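Side-chain contacts in acetone carboxylase alpha subunit (PDB 5M45), which carries a manganese site and belongs to the hydantoinase B/oxoprolinase family, serving as the alpha subunit of a multi-subunit bacterial carboxylase: residues A118-I123 against V771-E776; H27-M32 against M122-W127; Q349-S354 against H402-A407. All coordinates share one frame; numbering follows the deposited sequence.

Interaction 1 (A118-I123 against V771-E776); sequences AIKYMI and VQFVEE. With AE4 (3,6,9,12,15-pentaoxaheptadecan-1-ol), chain P.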
loop_
_atom_site.group_PDB
_atom_site.type_symbol
_atom_site.label_atom_id
_atom_site.label_comp_id
_atom_site.label_asym_id
_atom_site.label_seq_id
_atom_site.Cartn_x
_atom_site.Cartn_y
_atom_site.Cartn_z
ATOM N N ALA A 118 -2.923 -19.724 -4.451
ATOM C CA ALA A 118 -3.400 -18.918 -3.319
ATOM C C ALA A 118 -4.228 -19.770 -2.334
ATOM O O ALA A 118 -4.055 -19.648 -1.112
ATOM C CB ALA A 118 -4.202 -17.710 -3.774
ATOM N N ILE A 119 -5.109 -20.612 -2.861
ATOM C CA ILE A 119 -5.853 -21.558 -2.020
ATOM C C ILE A 119 -4.857 -22.481 -1.252
ATOM O O ILE A 119 -4.997 -22.679 -0.043
ATOM C CB ILE A 119 -6.839 -22.398 -2.857
ATOM C CG1 ILE A 119 -8.000 -21.541 -3.357
ATOM C CG2 ILE A 119 -7.406 -23.564 -2.039
ATOM C CD1 ILE A 119 -8.743 -22.094 -4.567
ATOM N N LYS A 120 -3.835 -22.987 -1.950
ATOM C CA LYS A 120 -2.864 -23.867 -1.303
ATOM C C LYS A 120 -2.039 -23.140 -0.203
ATOM O O LYS A 120 -1.681 -23.752 0.815
ATOM C CB LYS A 120 -1.964 -24.550 -2.347
ATOM C CG LYS A 120 -2.725 -25.532 -3.230
ATOM C CD LYS A 120 -2.000 -25.889 -4.530
ATOM C CE LYS A 120 -2.940 -26.584 -5.498
ATOM N NZ LYS A 120 -2.292 -26.988 -6.756
ATOM N N TYR A 121 -1.752 -21.846 -0.393
ATOM C CA TYR A 121 -1.130 -21.042 0.660
ATOM C C TYR A 121 -2.018 -21.001 1.942
ATOM O O TYR A 121 -1.517 -21.137 3.070
ATOM C CB TYR A 121 -0.815 -19.615 0.169
ATOM C CG TYR A 121 -0.034 -18.768 1.164
ATOM C CD1 TYR A 121 1.359 -18.834 1.216
ATOM C CD2 TYR A 121 -0.675 -17.928 2.066
ATOM C CE1 TYR A 121 2.086 -18.063 2.118
ATOM C CE2 TYR A 121 0.048 -17.139 2.977
ATOM C CZ TYR A 121 1.420 -17.213 3.006
ATOM O OH TYR A 121 2.148 -16.481 3.892
ATOM N N MET A 122 -3.311 -20.778 1.765
ATOM C CA MET A 122 -4.274 -20.838 2.890
ATOM C C MET A 122 -4.287 -22.198 3.572
ATOM O O MET A 122 -4.306 -22.295 4.814
ATOM C CB MET A 122 -5.706 -20.421 2.451
ATOM C CG MET A 122 -5.821 -18.957 1.977
ATOM S SD MET A 122 -7.505 -18.330 1.774
ATOM C CE MET A 122 -7.961 -18.929 0.167
ATOM N N ILE A 123 -4.253 -23.249 2.780
ATOM C CA ILE A 123 -4.206 -24.629 3.300
ATOM C C ILE A 123 -2.949 -24.821 4.163
ATOM O O ILE A 123 -3.025 -25.219 5.324
ATOM C CB ILE A 123 -4.259 -25.658 2.144
ATOM C CG1 ILE A 123 -5.620 -25.576 1.451
ATOM C CG2 ILE A 123 -4.003 -27.073 2.678
ATOM C CD1 ILE A 123 -5.800 -26.481 0.250
ATOM N N VAL A 771 4.611 -22.773 -0.473
ATOM C CA VAL A 771 4.271 -24.037 -1.140
ATOM C C VAL A 771 5.258 -24.266 -2.289
ATOM O O VAL A 771 5.473 -23.375 -3.093
ATOM C CB VAL A 771 2.812 -24.039 -1.663
ATOM C CG1 VAL A 771 2.414 -25.452 -2.151
ATOM C CG2 VAL A 771 1.863 -23.557 -0.574
ATOM N N GLN A 772 5.815 -25.470 -2.380
ATOM C CA GLN A 772 6.833 -25.745 -3.381
ATOM C C GLN A 772 6.191 -26.437 -4.599
ATOM O O GLN A 772 5.483 -27.443 -4.435
ATOM C CB GLN A 772 7.902 -26.619 -2.744
ATOM C CG GLN A 772 9.179 -26.715 -3.561
ATOM C CD GLN A 772 9.825 -25.360 -3.799
ATOM O OE1 GLN A 772 10.149 -24.979 -4.936
ATOM N NE2 GLN A 772 9.993 -24.604 -2.727
ATOM N N PHE A 773 6.387 -25.883 -5.801
ATOM C CA PHE A 773 5.813 -26.448 -7.035
ATOM C C PHE A 773 6.862 -26.923 -8.053
ATOM O O PHE A 773 6.474 -27.544 -9.031
ATOM C CB PHE A 773 4.864 -25.441 -7.737
ATOM C CG PHE A 773 3.738 -24.948 -6.890
ATOM C CD1 PHE A 773 2.519 -25.644 -6.818
ATOM C CD2 PHE A 773 3.864 -23.793 -6.179
ATOM C CE1 PHE A 773 1.483 -25.181 -6.008
ATOM C CE2 PHE A 773 2.796 -23.284 -5.410
ATOM C CZ PHE A 773 1.618 -23.997 -5.310
ATOM N N VAL A 774 8.143 -26.588 -7.869
ATOM C CA VAL A 774 9.207 -26.873 -8.832
ATOM C C VAL A 774 10.460 -27.366 -8.088
ATOM O O VAL A 774 10.556 -27.226 -6.870
ATOM C CB VAL A 774 9.591 -25.629 -9.672
ATOM C CG1 VAL A 774 8.367 -25.009 -10.339
ATOM C CG2 VAL A 774 10.263 -24.548 -8.819
ATOM N N GLU A 775 11.403 -27.929 -8.821
ATOM C CA GLU A 775 12.754 -28.191 -8.315
ATOM C C GLU A 775 13.505 -26.886 -8.422
ATOM O O GLU A 775 13.333 -26.174 -9.403
ATOM C CB GLU A 775 13.474 -29.269 -9.141
ATOM C CG GLU A 775 12.832 -30.631 -9.043
ATOM C CD GLU A 775 13.420 -31.622 -10.043
ATOM O OE1 GLU A 775 14.671 -31.625 -10.243
ATOM O OE2 GLU A 775 12.623 -32.382 -10.649
ATOM N N GLU A 776 14.316 -26.559 -7.405
ATOM C CA GLU A 776 15.010 -25.260 -7.371
ATOM C C GLU A 776 16.469 -25.276 -6.928
ATOM O O GLU A 776 17.087 -26.323 -7.007
ATOM C CB GLU A 776 14.195 -24.239 -6.577
ATOM C CG GLU A 776 14.017 -24.578 -5.134
ATOM C CD GLU A 776 13.229 -23.513 -4.404
ATOM O OE1 GLU A 776 13.571 -23.304 -3.217
ATOM O OE2 GLU A 776 12.300 -22.872 -4.971
ATOM O OXT GLU A 776 17.077 -24.208 -6.622
HETATM C C2 AE4 P . 8.784 -35.128 -8.467
HETATM C C3 AE4 P . 7.902 -34.826 -7.256
HETATM O O4 AE4 P . 6.531 -35.041 -7.603
HETATM C C5 AE4 P . 5.634 -35.238 -6.499
HETATM C C6 AE4 P . 4.221 -34.766 -6.861
HETATM O O7 AE4 P . 3.845 -33.565 -6.168
HETATM C C8 AE4 P . 4.536 -32.403 -6.652
HETATM C C9 AE4 P . 4.142 -31.201 -5.811
HETATM C C11 AE4 P . 3.447 -29.486 -7.353
HETATM O O10 AE4 P . 3.062 -30.521 -6.452
HETATM C C12 AE4 P . 2.639 -29.621 -8.632
HETATM O O13 AE4 P . 1.384 -28.949 -8.507
HETATM C C14 AE4 P . 0.870 -28.543 -9.768
HETATM C C15 AE4 P . -0.551 -28.016 -9.604
HETATM O O16 AE4 P . -0.486 -26.738 -8.972
HETATM C C17 AE4 P . -0.572 -25.632 -9.864
HETATM C C18 AE4 P . -0.678 -24.368 -9.019
HETATM O O19 AE4 P . -1.828 -24.459 -8.146
#
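The Phe773 ring is met at its edge, in plane, by CD of Lys120 and by ether oxygen O13 of the bound 3,6,9,12,15-pentaoxaheptadecan-1-ol. A chain terminus folded back onto a helix can complete a pocket, and here the irregular C-terminal tail does so beside helix 111-124: Lys120 and Phe773 both line the ligand site. CD of Lys120 lies 3.8 Å from CE1 of Phe773, the two side chains running obliquely past each other. Beyond CG the lysine is extended, carrying its ammonium alongside the ring edge to the ligand, where NZ gives a hydrogen bond of 2.9 Å to O19. O16 of the ligand is also 2.9 Å from NZ of Lys120, while Asp100 supplies a salt bridge to the same nitrogen and probably balances its charge. Val350 of helix 349-361 also packs against Phe773. Tyr121 turns elsewhere: its hydroxyl is hydrogen-bonded to His218 and Arg222 of the second subunit, so this one helix serves both pocket and subunit interface. Closer to the backbone, a methyl packs against the helix main chain: CG2 of Val771, anti to its own carbonyl carbon, lies 3.8 Å from O of Lys120 and 4.0 Å from N of Tyr121.

Interaction 2 (H27-M32 against M122-W127); sequences HRDRLM and MIENNW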
loop_
_atom_site.group_PDB
_atom_site.type_symbol
_atom_site.label_atom_id
_atom_site.label_comp_id
_atom_site.label_asym_id
_atom_site.label_seq_id
_atom_site.Cartn_x
_atom_site.Cartn_y
_atom_site.Cartn_z
ATOM N N HIS A 27 -5.913 -33.368 4.206
ATOM C CA HIS A 27 -6.481 -33.785 2.938
ATOM C C HIS A 27 -5.473 -33.611 1.776
ATOM O O HIS A 27 -5.155 -34.555 1.054
ATOM C CB HIS A 27 -7.770 -32.981 2.690
ATOM C CG HIS A 27 -8.544 -33.387 1.467
ATOM N ND1 HIS A 27 -9.212 -34.595 1.372
ATOM C CD2 HIS A 27 -8.807 -32.729 0.314
ATOM C CE1 HIS A 27 -9.845 -34.657 0.217
ATOM N NE2 HIS A 27 -9.612 -33.541 -0.445
ATOM N N ARG A 28 -4.965 -32.400 1.616
ATOM C CA ARG A 28 -3.970 -32.130 0.569
ATOM C C ARG A 28 -2.696 -32.975 0.740
ATOM O O ARG A 28 -2.218 -33.551 -0.223
ATOM C CB ARG A 28 -3.620 -30.642 0.474
ATOM C CG ARG A 28 -2.586 -30.378 -0.616
ATOM C CD ARG A 28 -2.417 -28.945 -1.012
ATOM N NE ARG A 28 -1.444 -28.839 -2.103
ATOM C CZ ARG A 28 -0.130 -28.629 -1.964
ATOM N NH1 ARG A 28 0.429 -28.464 -0.761
ATOM N NH2 ARG A 28 0.644 -28.580 -3.040
ATOM N N ASP A 29 -2.157 -33.065 1.958
ATOM C CA ASP A 29 -0.929 -33.851 2.182
ATOM C C ASP A 29 -1.091 -35.339 1.770
ATOM O O ASP A 29 -0.155 -35.922 1.190
ATOM C CB ASP A 29 -0.426 -33.736 3.628
ATOM C CG ASP A 29 0.176 -32.350 3.965
ATOM O OD1 ASP A 29 0.381 -31.477 3.093
ATOM O OD2 ASP A 29 0.432 -32.101 5.156
ATOM N N ARG A 30 -2.263 -35.932 2.059
ATOM C CA ARG A 30 -2.577 -37.325 1.689
ATOM C C ARG A 30 -2.572 -37.466 0.166
ATOM O O ARG A 30 -1.957 -38.377 -0.383
ATOM C CB ARG A 30 -3.937 -37.783 2.287
ATOM C CG ARG A 30 -4.422 -39.139 1.773
ATOM C CD ARG A 30 -5.628 -39.707 2.519
ATOM N NE ARG A 30 -6.815 -38.849 2.347
ATOM C CZ ARG A 30 -7.689 -38.901 1.336
ATOM N NH1 ARG A 30 -7.551 -39.728 0.338
ATOM N NH2 ARG A 30 -8.771 -38.112 1.336
ATOM N N LEU A 31 -3.221 -36.536 -0.513
ATOM C CA LEU A 31 -3.276 -36.551 -1.977
ATOM C C LEU A 31 -1.913 -36.333 -2.656
ATOM O O LEU A 31 -1.603 -37.001 -3.653
ATOM C CB LEU A 31 -4.299 -35.541 -2.486
ATOM C CG LEU A 31 -5.745 -35.722 -1.996
ATOM C CD1 LEU A 31 -6.623 -34.624 -2.620
ATOM C CD2 LEU A 31 -6.311 -37.069 -2.329
ATOM N N MET A 32 -1.107 -35.424 -2.125
ATOM C CA MET A 32 0.223 -35.171 -2.695
ATOM C C MET A 32 1.174 -36.375 -2.493
ATOM O O MET A 32 1.964 -36.714 -3.388
ATOM C CB MET A 32 0.850 -33.872 -2.140
ATOM C CG MET A 32 0.094 -32.582 -2.489
ATOM S SD MET A 32 -0.142 -32.230 -4.259
ATOM C CE MET A 32 -1.747 -33.016 -4.526
ATOM N N MET A 122 -3.311 -20.778 1.765
ATOM C CA MET A 122 -4.274 -20.838 2.890
ATOM C C MET A 122 -4.287 -22.198 3.572
ATOM O O MET A 122 -4.306 -22.295 4.814
ATOM C CB MET A 122 -5.706 -20.421 2.451
ATOM C CG MET A 122 -5.821 -18.957 1.977
ATOM S SD MET A 122 -7.505 -18.330 1.774
ATOM C CE MET A 122 -7.961 -18.929 0.167
ATOM N N ILE A 123 -4.253 -23.249 2.780
ATOM C CA ILE A 123 -4.206 -24.629 3.300
ATOM C C ILE A 123 -2.949 -24.821 4.163
ATOM O O ILE A 123 -3.025 -25.219 5.324
ATOM C CB ILE A 123 -4.259 -25.658 2.144
ATOM C CG1 ILE A 123 -5.620 -25.576 1.451
ATOM C CG2 ILE A 123 -4.003 -27.073 2.678
ATOM C CD1 ILE A 123 -5.800 -26.481 0.250
ATOM N N GLU A 124 -1.801 -24.475 3.603
ATOM C CA GLU A 124 -0.507 -24.723 4.220
ATOM C C GLU A 124 -0.198 -23.826 5.418
ATOM O O GLU A 124 0.648 -24.173 6.245
ATOM C CB GLU A 124 0.549 -24.505 3.154
ATOM C CG GLU A 124 1.873 -25.116 3.408
ATOM C CD GLU A 124 1.913 -26.656 3.478
ATOM O OE1 GLU A 124 3.075 -27.092 3.615
ATOM O OE2 GLU A 124 0.931 -27.470 3.469
ATOM N N ASN A 125 -0.846 -22.660 5.515
ATOM C CA ASN A 125 -0.608 -21.720 6.614
ATOM C C ASN A 125 -1.754 -21.674 7.670
ATOM O O ASN A 125 -1.799 -20.776 8.525
ATOM C CB ASN A 125 -0.325 -20.351 6.046
ATOM C CG ASN A 125 1.040 -20.287 5.387
ATOM O OD1 ASN A 125 2.037 -19.991 6.060
ATOM N ND2 ASN A 125 1.115 -20.635 4.106
ATOM N N ASN A 126 -2.642 -22.665 7.633
ATOM C CA ASN A 126 -3.641 -22.884 8.681
ATOM C C ASN A 126 -4.644 -21.730 8.817
ATOM O O ASN A 126 -5.054 -21.346 9.937
ATOM C CB ASN A 126 -2.979 -23.243 10.010
ATOM C CG ASN A 126 -3.925 -23.977 10.971
ATOM O OD1 ASN A 126 -5.016 -24.373 10.613
ATOM N ND2 ASN A 126 -3.461 -24.190 12.190
ATOM N N TRP A 127 -5.083 -21.231 7.668
ATOM C CA TRP A 127 -6.252 -20.373 7.594
ATOM C C TRP A 127 -7.487 -21.040 8.229
ATOM O O TRP A 127 -8.379 -20.338 8.719
ATOM C CB TRP A 127 -6.577 -20.007 6.145
ATOM C CG TRP A 127 -6.234 -18.607 5.694
ATOM C CD1 TRP A 127 -7.104 -17.733 5.104
ATOM C CD2 TRP A 127 -4.969 -17.942 5.730
ATOM N NE1 TRP A 127 -6.475 -16.557 4.802
ATOM C CE2 TRP A 127 -5.157 -16.650 5.143
ATOM C CE3 TRP A 127 -3.708 -18.276 6.202
ATOM C CZ2 TRP A 127 -4.128 -15.712 5.026
ATOM C CZ3 TRP A 127 -2.659 -17.337 6.071
ATOM C CH2 TRP A 127 -2.899 -16.061 5.490
HETATM O O HOH W 1 -0.606 -28.867 1.942
#
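A single water is gripped by three side chains where Arg28 and Asp29 face Glu124, an instance of solvent joining charged groups that do not meet directly. The water donates to OE2 of Glu124 over 2.6 Å and to OD1 of Asp29 over 3.0 Å, while accepting from NH1 of Arg28 at 2.9 Å. It lies in the guanidinium plane at the edge of Arg28. NH1 of Arg28 and OE2 of Glu124 are 4.4 Å apart, beyond a salt bridge. The two carboxylates come close as well, OD1 of Asp29 being 4.1 Å from OE2 of Glu124, with their planes turned 77° apart. Lys25 forms salt bridges with both acids and, together with Arg28, would be expected to offset their mutual repulsion. Glu124 reaches the water through a bend at chi2 (64°), which turns the carboxylate to the water's side. Met32 CG lies over the centre of one guanidinium face of Arg28, 3.9 Å above it. Away from the charges, CG2 of Ile123 packs against CB of Arg28 at 4.2 Å. The contact thus joins helix 24-38 to the C-terminal end of helix 111-124, beside Val771 of the C-terminal tail and the second subunit, whose His218 meets Trp127 edge-to-face.

Interaction 3 (Q349-S354 against H402-A407); sequences QVSFTS and HFLVSA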
loop_
_atom_site.group_PDB
_atom_site.type_symbol
_atom_site.label_atom_id
_atom_site.label_comp_id
_atom_site.label_asym_id
_atom_site.label_seq_id
_atom_site.Cartn_x
_atom_site.Cartn_y
_atom_site.Cartn_z
ATOM N N GLN A 349 7.685 -18.611 -9.295
ATOM C CA GLN A 349 7.612 -19.969 -9.845
ATOM C C GLN A 349 6.198 -20.337 -10.352
ATOM O O GLN A 349 6.055 -20.981 -11.380
ATOM C CB GLN A 349 8.207 -21.012 -8.859
ATOM C CG GLN A 349 7.365 -21.288 -7.609
ATOM C CD GLN A 349 7.996 -22.401 -6.763
ATOM O OE1 GLN A 349 7.536 -23.526 -6.759
ATOM N NE2 GLN A 349 9.061 -22.078 -6.067
ATOM N N VAL A 350 5.163 -19.931 -9.637
ATOM C CA VAL A 350 3.773 -20.183 -10.021
ATOM C C VAL A 350 3.375 -19.469 -11.322
ATOM O O VAL A 350 2.819 -20.113 -12.225
ATOM C CB VAL A 350 2.780 -19.789 -8.887
ATOM C CG1 VAL A 350 1.345 -19.874 -9.373
ATOM C CG2 VAL A 350 2.970 -20.664 -7.634
ATOM N N SER A 351 3.599 -18.154 -11.423
ATOM C CA SER A 351 3.236 -17.444 -12.649
ATOM C C SER A 351 4.066 -17.931 -13.862
ATOM O O SER A 351 3.532 -18.058 -14.959
ATOM C CB SER A 351 3.361 -15.925 -12.468
ATOM O OG SER A 351 4.695 -15.530 -12.107
ATOM N N PHE A 352 5.365 -18.193 -13.648
ATOM C CA PHE A 352 6.196 -18.694 -14.719
ATOM C C PHE A 352 5.726 -20.053 -15.273
ATOM O O PHE A 352 5.554 -20.200 -16.488
ATOM C CB PHE A 352 7.670 -18.786 -14.290
ATOM C CG PHE A 352 8.610 -19.157 -15.419
ATOM C CD1 PHE A 352 9.045 -18.189 -16.303
ATOM C CD2 PHE A 352 9.015 -20.445 -15.595
ATOM C CE1 PHE A 352 9.895 -18.526 -17.372
ATOM C CE2 PHE A 352 9.908 -20.789 -16.639
ATOM C CZ PHE A 352 10.320 -19.832 -17.537
ATOM N N THR A 353 5.491 -21.023 -14.400
ATOM C CA THR A 353 5.068 -22.369 -14.812
ATOM C C THR A 353 3.587 -22.431 -15.294
ATOM O O THR A 353 3.247 -23.223 -16.225
ATOM C CB THR A 353 5.323 -23.413 -13.718
ATOM O OG1 THR A 353 4.579 -23.102 -12.533
ATOM C CG2 THR A 353 6.830 -23.532 -13.401
ATOM N N SER A 354 2.721 -21.616 -14.688
ATOM C CA SER A 354 1.318 -21.483 -15.153
ATOM C C SER A 354 1.233 -20.943 -16.596
ATOM O O SER A 354 0.381 -21.400 -17.385
ATOM C CB SER A 354 0.451 -20.659 -14.189
ATOM O OG SER A 354 0.389 -21.299 -12.920
ATOM N N HIS A 402 6.833 -8.536 -19.143
ATOM C CA HIS A 402 8.003 -8.135 -19.996
ATOM C C HIS A 402 9.024 -9.277 -20.131
ATOM O O HIS A 402 9.475 -9.622 -21.243
ATOM C CB HIS A 402 8.674 -6.918 -19.388
ATOM C CG HIS A 402 9.714 -6.263 -20.243
ATOM N ND1 HIS A 402 9.481 -5.868 -21.538
ATOM C CD2 HIS A 402 10.986 -5.889 -19.960
ATOM C CE1 HIS A 402 10.567 -5.291 -22.029
ATOM N NE2 HIS A 402 11.497 -5.288 -21.086
ATOM N N PHE A 403 9.331 -9.891 -18.972
ATOM C CA PHE A 403 10.206 -11.068 -18.930
ATOM C C PHE A 403 9.485 -12.350 -19.299
ATOM O O PHE A 403 9.996 -13.162 -20.086
ATOM C CB PHE A 403 10.856 -11.198 -17.528
ATOM C CG PHE A 403 11.975 -10.190 -17.247
ATOM C CD1 PHE A 403 12.267 -9.101 -18.102
ATOM C CD2 PHE A 403 12.739 -10.352 -16.103
ATOM C CE1 PHE A 403 13.303 -8.220 -17.794
ATOM C CE2 PHE A 403 13.759 -9.483 -15.795
ATOM C CZ PHE A 403 14.042 -8.404 -16.638
ATOM N N LEU A 404 8.300 -12.555 -18.735
ATOM C CA LEU A 404 7.558 -13.814 -18.941
ATOM C C LEU A 404 7.300 -14.150 -20.426
ATOM O O LEU A 404 7.625 -15.241 -20.883
ATOM C CB LEU A 404 6.201 -13.780 -18.180
ATOM C CG LEU A 404 6.234 -13.814 -16.631
ATOM C CD1 LEU A 404 4.835 -13.601 -16.058
ATOM C CD2 LEU A 404 6.799 -15.128 -16.107
ATOM N N VAL A 405 6.723 -13.191 -21.171
ATOM C CA VAL A 405 6.353 -13.438 -22.590
ATOM C C VAL A 405 7.598 -13.609 -23.480
ATOM O O VAL A 405 7.517 -14.254 -24.547
ATOM C CB VAL A 405 5.425 -12.350 -23.187
ATOM C CG1 VAL A 405 4.195 -12.140 -22.318
ATOM C CG2 VAL A 405 6.152 -11.038 -23.405
ATOM N N SER A 406 8.736 -13.057 -23.015
ATOM C CA SER A 406 9.997 -13.107 -23.735
ATOM C C SER A 406 10.742 -14.451 -23.506
ATOM O O SER A 406 11.538 -14.866 -24.344
ATOM C CB SER A 406 10.892 -11.924 -23.295
ATOM O OG SER A 406 10.337 -10.652 -23.638
ATOM N N ALA A 407 10.476 -15.119 -22.382
ATOM C CA ALA A 407 10.989 -16.473 -22.122
ATOM C C ALA A 407 10.108 -17.578 -22.711
ATOM O O ALA A 407 10.630 -18.558 -23.241
ATOM C CB ALA A 407 11.141 -16.672 -20.619
#
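Phe352 and Leu404 bring two buried helices together and illustrate how a few apolar side chains can fill the gap between helices that share a general direction. The axes of helix segments 349-354 and 402-407 approach to 10.5 Å, with a signed crossing angle of -35°.

The apolar contacts come first. Phe352 has CG anti to its backbone N (chi1 -174°), which carries the ring into the space beside Leu404 and Ala407, where its edge does the touching. CD2 of Leu404 sits near the ring plane, 3.8 Å from CD1 of Phe352. The same methyl also reaches the helix backbone, lying 3.9 Å from CA of Phe352. Farther along the ring edge, and in its plane, CB of Ala407 is 3.9 Å from CE1 of Phe352. Phe334 meets the same ring edge-to-face.

Three hydroxyls bond to carbonyls within their own helix. Thr353 OG1 donates to Gln349 O at 2.8 Å, joining Thr353 N on this carbonyl from the opposite face of its plane. Val350 O is likewise doubly gripped, by Ser354 N and by Ser354 OG at 2.8 Å. In the other helix, OG of Ser406 approaches O of His402 almost head-on (174°) at 2.7 Å. These bonds satisfy hydroxyls in a buried setting. Between the helices, Trp408 NE1 is hydrogen-bonded to Phe352 O.

Helix 401-422 also packs on the mixed sheet: Ala407 meets Ala318 of strand 313-324, and Phe403 meets Val294 of strand 286-297. The result is a helix pair, one member layered on a mixed sheet, near the chain's centre within the hydantoinase B/oxoprolinase family region.

Overall arrangement
From the N terminus, interaction 2 closes the first loop, bringing helix 24-38 to the end of helix 111-124. Interaction 1 begins on that same helix, sharing Met122 and Ile123 with interaction 2, and closes only at the C-terminal tail, a loop of about 650 residues, most of the chain. Interaction 3 is nested inside this large loop and follows interaction 2 in series. The tail ties the three together: Val771 packs on Arg28, while N of Phe773 is probably hydrogen-bonded to OE1 of Gln349. Interactions 2 and 3 do not touch, their centres being about 25 Å apart; the tail 771-776, which touches both, connects the N-terminal helices to the central helix pair.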